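Local coordinates for protein phosphoglycolate phosphatase (Thermoplasma acidophilum, PDB 1L6R) that catalyses the magnesium-dependent dephosphorylation of 2-phosphoglycolate to glycolate and, less efficiently, releases phosphate from inorganic pyrophosphate, at residues N62-F66 with K160-Y165; M96-M102 with Y126-E130; R111-F117 with S144-N149. The protein carries 1 engineered substitution. All coordinates share one frame; numbering follows the deposited sequence.

Contact 1 (N62-F66 with K160-Y165); sequences NGPVF and KLKEMY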
loop_
_atom_site.group_PDB
_atom_site.type_symbol
_atom_site.label_atom_id
_atom_site.label_comp_id
_atom_site.label_asym_id
_atom_site.label_seq_id
_atom_site.Cartn_x
_atom_site.Cartn_y
_atom_site.Cartn_z
ATOM N N ASN A 62 -3.071 13.235 -21.843
ATOM C CA ASN A 62 -3.087 12.103 -22.768
ATOM C C ASN A 62 -3.249 10.706 -22.185
ATOM O O ASN A 62 -3.362 9.730 -22.928
ATOM C CB ASN A 62 -1.855 12.159 -23.701
ATOM C CG ASN A 62 -0.532 12.040 -22.962
ATOM O OD1 ASN A 62 0.534 12.256 -23.544
ATOM N ND2 ASN A 62 -0.589 11.691 -21.688
ATOM N N GLY A 63 -3.278 10.598 -20.862
ATOM C CA GLY A 63 -3.466 9.294 -20.250
ATOM C C GLY A 63 -4.787 9.223 -19.518
ATOM O O GLY A 63 -5.570 10.176 -19.542
ATOM N N PRO A 64 -5.077 8.098 -18.861
ATOM C CA PRO A 64 -6.338 7.967 -18.125
ATOM C C PRO A 64 -6.320 8.922 -16.938
ATOM O O PRO A 64 -5.252 9.346 -16.488
ATOM C CB PRO A 64 -6.319 6.504 -17.650
ATOM C CG PRO A 64 -5.375 5.818 -18.609
ATOM C CD PRO A 64 -4.294 6.852 -18.792
ATOM N N VAL A 65 -7.497 9.285 -16.446
ATOM C CA VAL A 65 -7.562 10.133 -15.267
ATOM C C VAL A 65 -8.448 9.417 -14.260
ATOM O O VAL A 65 -9.381 8.681 -14.631
ATOM C CB VAL A 65 -8.099 11.567 -15.567
ATOM C CG1 VAL A 65 -7.146 12.265 -16.524
ATOM C CG2 VAL A 65 -9.517 11.531 -16.122
ATOM N N PHE A 66 -8.120 9.590 -12.986
ATOM C CA PHE A 66 -8.868 8.959 -11.910
ATOM C C PHE A 66 -9.525 9.961 -10.977
ATOM O O PHE A 66 -8.942 10.987 -10.630
ATOM C CB PHE A 66 -7.952 8.088 -11.035
ATOM C CG PHE A 66 -7.324 6.931 -11.745
ATOM C CD1 PHE A 66 -6.212 7.113 -12.562
ATOM C CD2 PHE A 66 -7.823 5.641 -11.557
ATOM C CE1 PHE A 66 -5.606 6.012 -13.179
ATOM C CE2 PHE A 66 -7.220 4.540 -12.172
ATOM C CZ PHE A 66 -6.111 4.733 -12.980
ATOM N N LYS A 160 -2.733 0.104 -11.484
ATOM C CA LYS A 160 -3.610 -0.092 -12.636
ATOM C C LYS A 160 -2.966 0.512 -13.889
ATOM O O LYS A 160 -3.011 -0.084 -14.959
ATOM C CB LYS A 160 -4.974 0.542 -12.366
ATOM C CG LYS A 160 -5.953 0.395 -13.510
ATOM C CD LYS A 160 -7.374 0.504 -13.009
ATOM C CE LYS A 160 -7.735 -0.695 -12.134
ATOM N NZ LYS A 160 -7.644 -1.972 -12.896
ATOM N N LEU A 161 -2.371 1.694 -13.759
ATOM C CA LEU A 161 -1.697 2.325 -14.897
ATOM C C LEU A 161 -0.515 1.461 -15.351
ATOM O O LEU A 161 -0.276 1.292 -16.554
ATOM C CB LEU A 161 -1.207 3.722 -14.503
ATOM C CG LEU A 161 -2.300 4.784 -14.323
ATOM C CD1 LEU A 161 -1.727 5.984 -13.607
ATOM C CD2 LEU A 161 -2.857 5.192 -15.684
ATOM N N LYS A 162 0.218 0.915 -14.386
ATOM C CA LYS A 162 1.365 0.063 -14.684
ATOM C C LYS A 162 0.914 -1.102 -15.552
ATOM O O LYS A 162 1.560 -1.424 -16.550
ATOM C CB LYS A 162 1.994 -0.449 -13.387
ATOM C CG LYS A 162 3.105 -1.477 -13.586
ATOM C CD LYS A 162 3.830 -1.750 -12.279
ATOM C CE LYS A 162 4.816 -2.900 -12.398
ATOM N NZ LYS A 162 4.099 -4.199 -12.455
ATOM N N GLU A 163 -0.199 -1.721 -15.169
ATOM C CA GLU A 163 -0.757 -2.851 -15.908
ATOM C C GLU A 163 -1.228 -2.433 -17.300
ATOM O O GLU A 163 -0.924 -3.089 -18.293
ATOM C CB GLU A 163 -1.934 -3.448 -15.131
ATOM C CG GLU A 163 -2.671 -4.563 -15.859
ATOM C CD GLU A 163 -3.890 -5.046 -15.098
ATOM O OE1 GLU A 163 -3.730 -5.526 -13.957
ATOM O OE2 GLU A 163 -5.010 -4.943 -15.641
ATOM N N MET A 164 -1.977 -1.336 -17.359
ATOM C CA MET A 164 -2.508 -0.818 -18.615
ATOM C C MET A 164 -1.440 -0.501 -19.657
ATOM O O MET A 164 -1.632 -0.749 -20.855
ATOM C CB MET A 164 -3.348 0.437 -18.338
ATOM C CG MET A 164 -4.648 0.153 -17.602
ATOM S SD MET A 164 -5.509 1.656 -17.070
ATOM C CE MET A 164 -6.098 2.251 -18.647
ATOM N N TYR A 165 -0.317 0.047 -19.211
ATOM C CA TYR A 165 0.754 0.417 -20.126
ATOM C C TYR A 165 1.907 -0.591 -20.176
ATOM O O TYR A 165 2.917 -0.349 -20.841
ATOM C CB TYR A 165 1.284 1.811 -19.757
ATOM C CG TYR A 165 0.348 2.935 -20.154
ATOM C CD1 TYR A 165 0.509 3.602 -21.365
ATOM C CD2 TYR A 165 -0.735 3.290 -19.345
ATOM C CE1 TYR A 165 -0.383 4.590 -21.771
ATOM C CE2 TYR A 165 -1.635 4.279 -19.741
ATOM C CZ TYR A 165 -1.454 4.920 -20.954
ATOM O OH TYR A 165 -2.353 5.867 -21.368
HETATM O O HOH W 1 -2.164 6.984 -23.625
#
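The rings of Phe66 and Tyr165 both meet the opposing segment with their edges. Leu161 holds the rim of Phe66: its CG is 3.7 Å from Phe66 CE1, and its CD2 lies in the ring plane. Farther round the same rim, Lys160 CD comes within 4.1 Å of Phe66 CE2. At the edge of the Tyr165 ring stands Pro64, whose CD is 3.4 Å from Tyr165 OH. With CG anti to its carbonyl carbon (chi1 -74°), Tyr165 points its ring from the end of helix 154-164 toward the strand 65-67 side.

Pro64 is the compact hub of the contact. Its CD reaches Leu161 CD2 at 3.8 Å, and its CG meets Met164 CE at 3.6 Å, the flexible thioether bending to fit beside the rigid ring. Met73 of the adjoining strand continues this apolar surface, while Lys160 makes a cation-pi contact with Phe83.

Polar linkage is left to one water, which donates to Asn62 O at 3.1 Å. Its distance of 2.5 Å from Tyr165 OH is very short, and the exact value is doubtful. Helix 154-164 thus packs against the central sheet of the HAD core chiefly through shape and hydrophobic burial. The solvent-mediated link belongs at the border, where tyrosine can combine an apolar rim with a polar end.

Contact 2 (M96-M102 with Y126-E130); sequences MSKRTSM and YVRKE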
loop_
_atom_site.group_PDB
_atom_site.type_symbol
_atom_site.label_atom_id
_atom_site.label_comp_id
_atom_site.label_asym_id
_atom_site.label_seq_id
_atom_site.Cartn_x
_atom_site.Cartn_y
_atom_site.Cartn_z
ATOM N N MET A 96 -24.564 7.732 10.011
ATOM C CA MET A 96 -23.725 8.586 10.840
ATOM C C MET A 96 -24.204 10.037 10.915
ATOM O O MET A 96 -24.033 10.705 11.939
ATOM C CB MET A 96 -22.289 8.529 10.317
ATOM C CG MET A 96 -21.226 8.838 11.349
ATOM S SD MET A 96 -21.284 7.736 12.788
ATOM C CE MET A 96 -21.062 6.163 12.044
ATOM N N SER A 97 -24.812 10.529 9.844
ATOM C CA SER A 97 -25.288 11.905 9.833
ATOM C C SER A 97 -26.438 12.110 10.821
ATOM O O SER A 97 -26.789 13.243 11.150
ATOM C CB SER A 97 -25.735 12.295 8.421
ATOM O OG SER A 97 -26.889 11.562 8.034
ATOM N N LYS A 98 -27.015 11.016 11.301
ATOM C CA LYS A 98 -28.119 11.117 12.246
ATOM C C LYS A 98 -27.649 11.379 13.674
ATOM O O LYS A 98 -28.413 11.882 14.498
ATOM C CB LYS A 98 -28.964 9.839 12.214
ATOM C CG LYS A 98 -29.660 9.590 10.886
ATOM C CD LYS A 98 -30.367 8.239 10.887
ATOM C CE LYS A 98 -31.043 7.965 9.552
ATOM N NZ LYS A 98 -31.655 6.603 9.502
ATOM N N ARG A 99 -26.396 11.052 13.975
ATOM C CA ARG A 99 -25.892 11.259 15.328
ATOM C C ARG A 99 -24.554 11.981 15.443
ATOM O O ARG A 99 -23.934 11.987 16.508
ATOM C CB ARG A 99 -25.828 9.920 16.062
ATOM C CG ARG A 99 -25.095 8.827 15.316
ATOM C CD ARG A 99 -25.717 7.475 15.632
ATOM N NE ARG A 99 -24.925 6.367 15.112
ATOM C CZ ARG A 99 -23.711 6.060 15.549
ATOM N NH1 ARG A 99 -23.161 6.782 16.513
ATOM N NH2 ARG A 99 -23.050 5.034 15.032
ATOM N N THR A 100 -24.108 12.578 14.342
ATOM C CA THR A 100 -22.862 13.343 14.329
ATOM C C THR A 100 -23.017 14.474 13.326
ATOM O O THR A 100 -24.058 14.615 12.692
ATOM C CB THR A 100 -21.642 12.504 13.901
ATOM O OG1 THR A 100 -21.733 12.200 12.504
ATOM C CG2 THR A 100 -21.558 11.220 14.702
ATOM N N SER A 101 -21.966 15.272 13.184
ATOM C CA SER A 101 -21.974 16.392 12.258
ATOM C C SER A 101 -21.591 15.963 10.839
ATOM O O SER A 101 -21.540 16.799 9.938
ATOM C CB SER A 101 -20.994 17.459 12.735
ATOM O OG SER A 101 -19.675 16.944 12.728
ATOM N N MET A 102 -21.327 14.671 10.646
ATOM C CA MET A 102 -20.947 14.169 9.323
ATOM C C MET A 102 -22.075 14.488 8.350
ATOM O O MET A 102 -23.243 14.194 8.617
ATOM C CB MET A 102 -20.714 12.665 9.379
ATOM C CG MET A 102 -19.985 12.109 8.173
ATOM S SD MET A 102 -19.945 10.310 8.206
ATOM C CE MET A 102 -18.791 9.994 6.849
ATOM N N TYR A 126 -14.271 9.770 16.350
ATOM C CA TYR A 126 -15.346 8.797 16.474
ATOM C C TYR A 126 -15.748 8.209 15.123
ATOM O O TYR A 126 -15.885 6.990 14.975
ATOM C CB TYR A 126 -16.570 9.434 17.119
ATOM C CG TYR A 126 -17.753 8.499 17.161
ATOM C CD1 TYR A 126 -17.760 7.390 18.007
ATOM C CD2 TYR A 126 -18.859 8.710 16.341
ATOM C CE1 TYR A 126 -18.841 6.515 18.036
ATOM C CE2 TYR A 126 -19.948 7.841 16.361
ATOM C CZ TYR A 126 -19.930 6.746 17.212
ATOM O OH TYR A 126 -21.003 5.886 17.243
ATOM N N VAL A 127 -15.947 9.075 14.136
ATOM C CA VAL A 127 -16.345 8.598 12.823
ATOM C C VAL A 127 -15.265 7.732 12.182
ATOM O O VAL A 127 -15.581 6.750 11.504
ATOM C CB VAL A 127 -16.732 9.771 11.904
ATOM C CG1 VAL A 127 -16.916 9.275 10.479
ATOM C CG2 VAL A 127 -18.029 10.413 12.401
ATOM N N ARG A 128 -13.995 8.061 12.400
ATOM C CA ARG A 128 -12.939 7.240 11.831
ATOM C C ARG A 128 -13.001 5.836 12.434
ATOM O O ARG A 128 -12.874 4.843 11.726
ATOM C CB ARG A 128 -11.554 7.856 12.072
ATOM C CG ARG A 128 -10.419 6.925 11.637
ATOM C CD ARG A 128 -9.066 7.611 11.607
ATOM N NE ARG A 128 -8.910 8.450 10.421
ATOM C CZ ARG A 128 -8.562 9.731 10.453
ATOM N NH1 ARG A 128 -8.338 10.327 11.616
ATOM N NH2 ARG A 128 -8.423 10.414 9.325
ATOM N N LYS A 129 -13.204 5.761 13.748
ATOM C CA LYS A 129 -13.290 4.468 14.417
ATOM C C LYS A 129 -14.453 3.664 13.842
ATOM O O LYS A 129 -14.307 2.484 13.525
ATOM C CB LYS A 129 -13.480 4.659 15.926
ATOM C CG LYS A 129 -12.245 5.178 16.656
ATOM C CD LYS A 129 -12.518 5.322 18.148
ATOM C CE LYS A 129 -11.291 5.819 18.897
ATOM N NZ LYS A 129 -11.542 5.928 20.361
ATOM N N GLU A 130 -15.606 4.307 13.704
ATOM C CA GLU A 130 -16.781 3.638 13.153
ATOM C C GLU A 130 -16.540 3.214 11.705
ATOM O O GLU A 130 -16.905 2.109 11.299
ATOM C CB GLU A 130 -17.998 4.559 13.223
ATOM C CG GLU A 130 -18.532 4.766 14.629
ATOM C CD GLU A 130 -18.850 3.452 15.317
ATOM O OE1 GLU A 130 -17.930 2.849 15.909
ATOM O OE2 GLU A 130 -20.018 3.015 15.252
#
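Met96 O is gripped from opposite faces of its carbonyl plane by Arg99 N and Thr100 OG1, in a turn whose side chains pack against helix 124-132. The bond from Thr100 OG1 measures 2.8 Å and comes from well above that plane. The same hydroxyl accepts from Met102 N at 3.1 Å, which makes an ST turn. Threonine suits the place because one oxygen serves both as donor and as acceptor, fixing the turn that follows helix 87-96. Chi1 of 71° sets Thr100 OG1 between its backbone N and carbonyl carbon and turns CG2 to the edge of the Tyr126 ring.

The end of helix 87-96 and the turn after it rest on helix 124-132, in what is probably the cap of this HAD hydrolase. Met96 lies along the interface with a doubly bent chain. Its CG touches Val127 CG2 at 3.7 Å, and its CE meets Glu130 CB at 3.7 Å. Its sulfur approaches Tyr126 obliquely in a Met-aromatic contact, with SD 3.8 Å from CE2. The same sulfur lies above one face of the Arg99 guanidinium, displaced toward its rim. Glu130 CG likewise sits over one face of the Tyr126 ring, near the rim.

The Arg99 guanidinium turns an edge to Tyr126 OH, its plane 71° from the phenol ring. The modelled approach of NH1 is so short that its exact length is doubtful, and the bond from NH2 is weak. Glu130 adds a long salt bridge, with OE2 in the guanidinium plane and 3.6 Å from Arg99 NH2. Such loose charge pairing fits an exposed arginine. Phe92 of helix 87-96 also touches Val127 and Glu130. In the buried part, the extended chain of Met102 brings its SD to 3.9 Å from Val127 CG1.

Contact 3 (R111-F117 with S144-N149); sequences REASTGF and SWHLMN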
loop_
_atom_site.group_PDB
_atom_site.type_symbol
_atom_site.label_atom_id
_atom_site.label_comp_id
_atom_site.label_asym_id
_atom_site.label_seq_id
_atom_site.Cartn_x
_atom_site.Cartn_y
_atom_site.Cartn_z
ATOM N N ARG A 111 -20.764 11.038 -7.520
ATOM C CA ARG A 111 -19.867 9.969 -7.065
ATOM C C ARG A 111 -20.479 8.614 -7.323
ATOM O O ARG A 111 -21.708 8.468 -7.328
ATOM C CB ARG A 111 -19.534 10.095 -5.570
ATOM C CG ARG A 111 -18.420 11.099 -5.305
ATOM C CD ARG A 111 -17.827 11.022 -3.903
ATOM N NE ARG A 111 -16.629 11.863 -3.896
ATOM C CZ ARG A 111 -16.637 13.190 -3.822
ATOM N NH1 ARG A 111 -17.780 13.866 -3.698
ATOM N NH2 ARG A 111 -15.501 13.858 -3.991
ATOM N N GLU A 112 -19.620 7.620 -7.527
ATOM C CA GLU A 112 -20.087 6.268 -7.808
ATOM C C GLU A 112 -19.333 5.192 -7.060
ATOM O O GLU A 112 -19.803 4.062 -6.961
ATOM C CB GLU A 112 -19.940 5.962 -9.301
ATOM C CG GLU A 112 -20.690 6.920 -10.220
ATOM C CD GLU A 112 -20.508 6.607 -11.700
ATOM O OE1 GLU A 112 -20.510 5.409 -12.067
ATOM O OE2 GLU A 112 -20.377 7.565 -12.497
ATOM N N ALA A 113 -18.176 5.539 -6.508
ATOM C CA ALA A 113 -17.315 4.544 -5.875
ATOM C C ALA A 113 -16.871 4.826 -4.448
ATOM O O ALA A 113 -16.064 4.074 -3.892
ATOM C CB ALA A 113 -16.079 4.367 -6.758
ATOM N N SER A 114 -17.387 5.902 -3.875
ATOM C CA SER A 114 -17.014 6.329 -2.527
ATOM C C SER A 114 -17.966 7.449 -2.153
ATOM O O SER A 114 -18.848 7.798 -2.937
ATOM C CB SER A 114 -15.582 6.865 -2.528
ATOM O OG SER A 114 -15.506 8.039 -3.315
ATOM N N THR A 115 -17.769 8.030 -0.969
ATOM C CA THR A 115 -18.631 9.107 -0.509
ATOM C C THR A 115 -17.825 10.252 0.095
ATOM O O THR A 115 -16.996 10.037 0.979
ATOM C CB THR A 115 -19.605 8.570 0.556
ATOM O OG1 THR A 115 -20.310 7.449 0.015
ATOM C CG2 THR A 115 -20.603 9.628 0.982
ATOM N N GLY A 116 -18.068 11.464 -0.389
ATOM C CA GLY A 116 -17.385 12.623 0.169
ATOM C C GLY A 116 -18.220 13.167 1.323
ATOM O O GLY A 116 -19.418 12.899 1.429
ATOM N N PHE A 117 -17.604 13.938 2.210
ATOM C CA PHE A 117 -18.366 14.490 3.322
ATOM C C PHE A 117 -17.651 15.635 4.008
ATOM O O PHE A 117 -16.451 15.845 3.803
ATOM C CB PHE A 117 -18.698 13.388 4.369
ATOM C CG PHE A 117 -17.495 12.818 5.103
ATOM C CD1 PHE A 117 -16.773 11.748 4.579
ATOM C CD2 PHE A 117 -17.130 13.323 6.356
ATOM C CE1 PHE A 117 -15.707 11.179 5.288
ATOM C CE2 PHE A 117 -16.069 12.766 7.077
ATOM C CZ PHE A 117 -15.354 11.694 6.551
ATOM N N SER A 144 -12.804 18.178 0.351
ATOM C CA SER A 144 -13.585 17.528 1.396
ATOM C C SER A 144 -12.905 16.317 1.978
ATOM O O SER A 144 -11.797 15.943 1.585
ATOM C CB SER A 144 -14.906 17.036 0.777
ATOM O OG SER A 144 -14.667 15.905 -0.078
ATOM N N TRP A 145 -13.608 15.707 2.930
ATOM C CA TRP A 145 -13.179 14.440 3.483
ATOM C C TRP A 145 -13.703 13.400 2.492
ATOM O O TRP A 145 -14.605 13.677 1.678
ATOM C CB TRP A 145 -13.814 14.169 4.843
ATOM C CG TRP A 145 -13.226 14.977 5.930
ATOM C CD1 TRP A 145 -13.532 16.268 6.251
ATOM C CD2 TRP A 145 -12.212 14.557 6.849
ATOM N NE1 TRP A 145 -12.771 16.675 7.323
ATOM C CE2 TRP A 145 -11.955 15.648 7.709
ATOM C CE3 TRP A 145 -11.496 13.365 7.030
ATOM C CZ2 TRP A 145 -11.007 15.586 8.743
ATOM C CZ3 TRP A 145 -10.548 13.304 8.062
ATOM C CH2 TRP A 145 -10.319 14.412 8.903
ATOM N N HIS A 146 -13.142 12.204 2.593
ATOM C CA HIS A 146 -13.494 11.100 1.727
ATOM C C HIS A 146 -13.641 9.851 2.552
ATOM O O HIS A 146 -12.783 9.557 3.378
ATOM C CB HIS A 146 -12.393 10.884 0.694
ATOM C CG HIS A 146 -12.232 12.036 -0.237
ATOM N ND1 HIS A 146 -11.441 13.133 0.040
ATOM C CD2 HIS A 146 -12.849 12.296 -1.410
ATOM C CE1 HIS A 146 -11.587 14.021 -0.930
ATOM N NE2 HIS A 146 -12.433 13.536 -1.820
ATOM N N LEU A 147 -14.750 9.147 2.337
ATOM C CA LEU A 147 -15.026 7.877 2.998
ATOM C C LEU A 147 -14.796 6.872 1.874
ATOM O O LEU A 147 -15.588 6.773 0.928
ATOM C CB LEU A 147 -16.468 7.824 3.492
ATOM C CG LEU A 147 -16.903 6.490 4.106
ATOM C CD1 LEU A 147 -16.117 6.191 5.382
ATOM C CD2 LEU A 147 -18.402 6.542 4.392
ATOM N N MET A 148 -13.696 6.141 2.000
ATOM C CA MET A 148 -13.252 5.199 0.993
ATOM C C MET A 148 -13.271 3.762 1.457
ATOM O O MET A 148 -13.181 3.481 2.653
ATOM C CB MET A 148 -11.801 5.512 0.610
ATOM C CG MET A 148 -11.497 6.963 0.304
ATOM S SD MET A 148 -12.428 7.577 -1.099
ATOM C CE MET A 148 -12.038 6.321 -2.315
ATOM N N ASN A 149 -13.359 2.854 0.492
ATOM C CA ASN A 149 -13.277 1.433 0.779
ATOM C C ASN A 149 -11.776 1.185 1.022
ATOM O O ASN A 149 -10.924 1.815 0.377
ATOM C CB ASN A 149 -13.760 0.637 -0.436
ATOM C CG ASN A 149 -15.267 0.741 -0.638
ATOM O OD1 ASN A 149 -16.042 0.132 0.102
ATOM N ND2 ASN A 149 -15.688 1.522 -1.631
HETATM O O HOH W 2 -14.656 16.370 -2.854
#
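Phe117 lays its ring over the beta carbon of Trp145: CB stands 3.4 Å from the ring centroid, only 12° off the normal, in a CH-pi contact. The indole itself is slid aside, so although the plane of its five-membered ring is just 21° from that of Phe117, the two rings barely overlap. Phe117 reaches this place with CG between its backbone N and carbonyl carbon (chi1 66°), which folds the ring back across the neighbouring strand and brings CE1 to 3.9 Å from Leu147 CB.

Beneath the side chains, strands 115-117 and 144-149 run antiparallel. Thr115 with Leu147 and Phe117 with Trp145 are hydrogen-bonded pairs; Leu147 N to Thr115 O measures 2.8 Å. Trp145 O is held twice, by Phe117 N and by Ser144 OG from opposite faces of its plane. Thr115, Phe117, Trp145 and Leu147 put their side chains on one face of the sheet, where helices 87-96 and 124-132 cover it.

Gly116 and His146 form the non-hydrogen-bonded pair and belong to the other face. Lacking a side chain, Gly116 leaves room for the Arg111 guanidinium, one face of which is met near its rim by Gly116 CA. Arg111 NH2 bonds to Gly46 O and, through a water 2.9 Å away, to Ser144 OG, while NH1 binds Thr107 and Asn108. The His146 side chain has its nearest atom about 4 Å from a bound calcium ion and lies close to Gly46, which binds magnesium. One sheet face buried under helices and the other turned to the metal site is consistent with the cap of a HAD hydrolase, set over the active site.

How the contacts relate
Contact 3 is the buried one, and contacts 1 and 2 are both partly buried. Contact 1 belongs to the catalytic core, whereas contacts 2 and 3 probably share the cap and touch directly, Met102 CE lying 3.5 Å from Phe117 CD1. Helix 124-132 of contact 2 also covers the sheet of contact 3, so the two adjoin through Met102 and Arg128 packing on Phe117 and Trp145. Contacts 1 and 2 lie on opposite sides of the chain's centre, their own centres about 35 Å apart. Chemistry follows place: backbone pairing and aromatic packing in contact 3, helix-on-sheet packing with a border water in contact 1, and in contact 2 methionine packing, a hydroxyl-bonded turn and a long charge pair at the exposed edge.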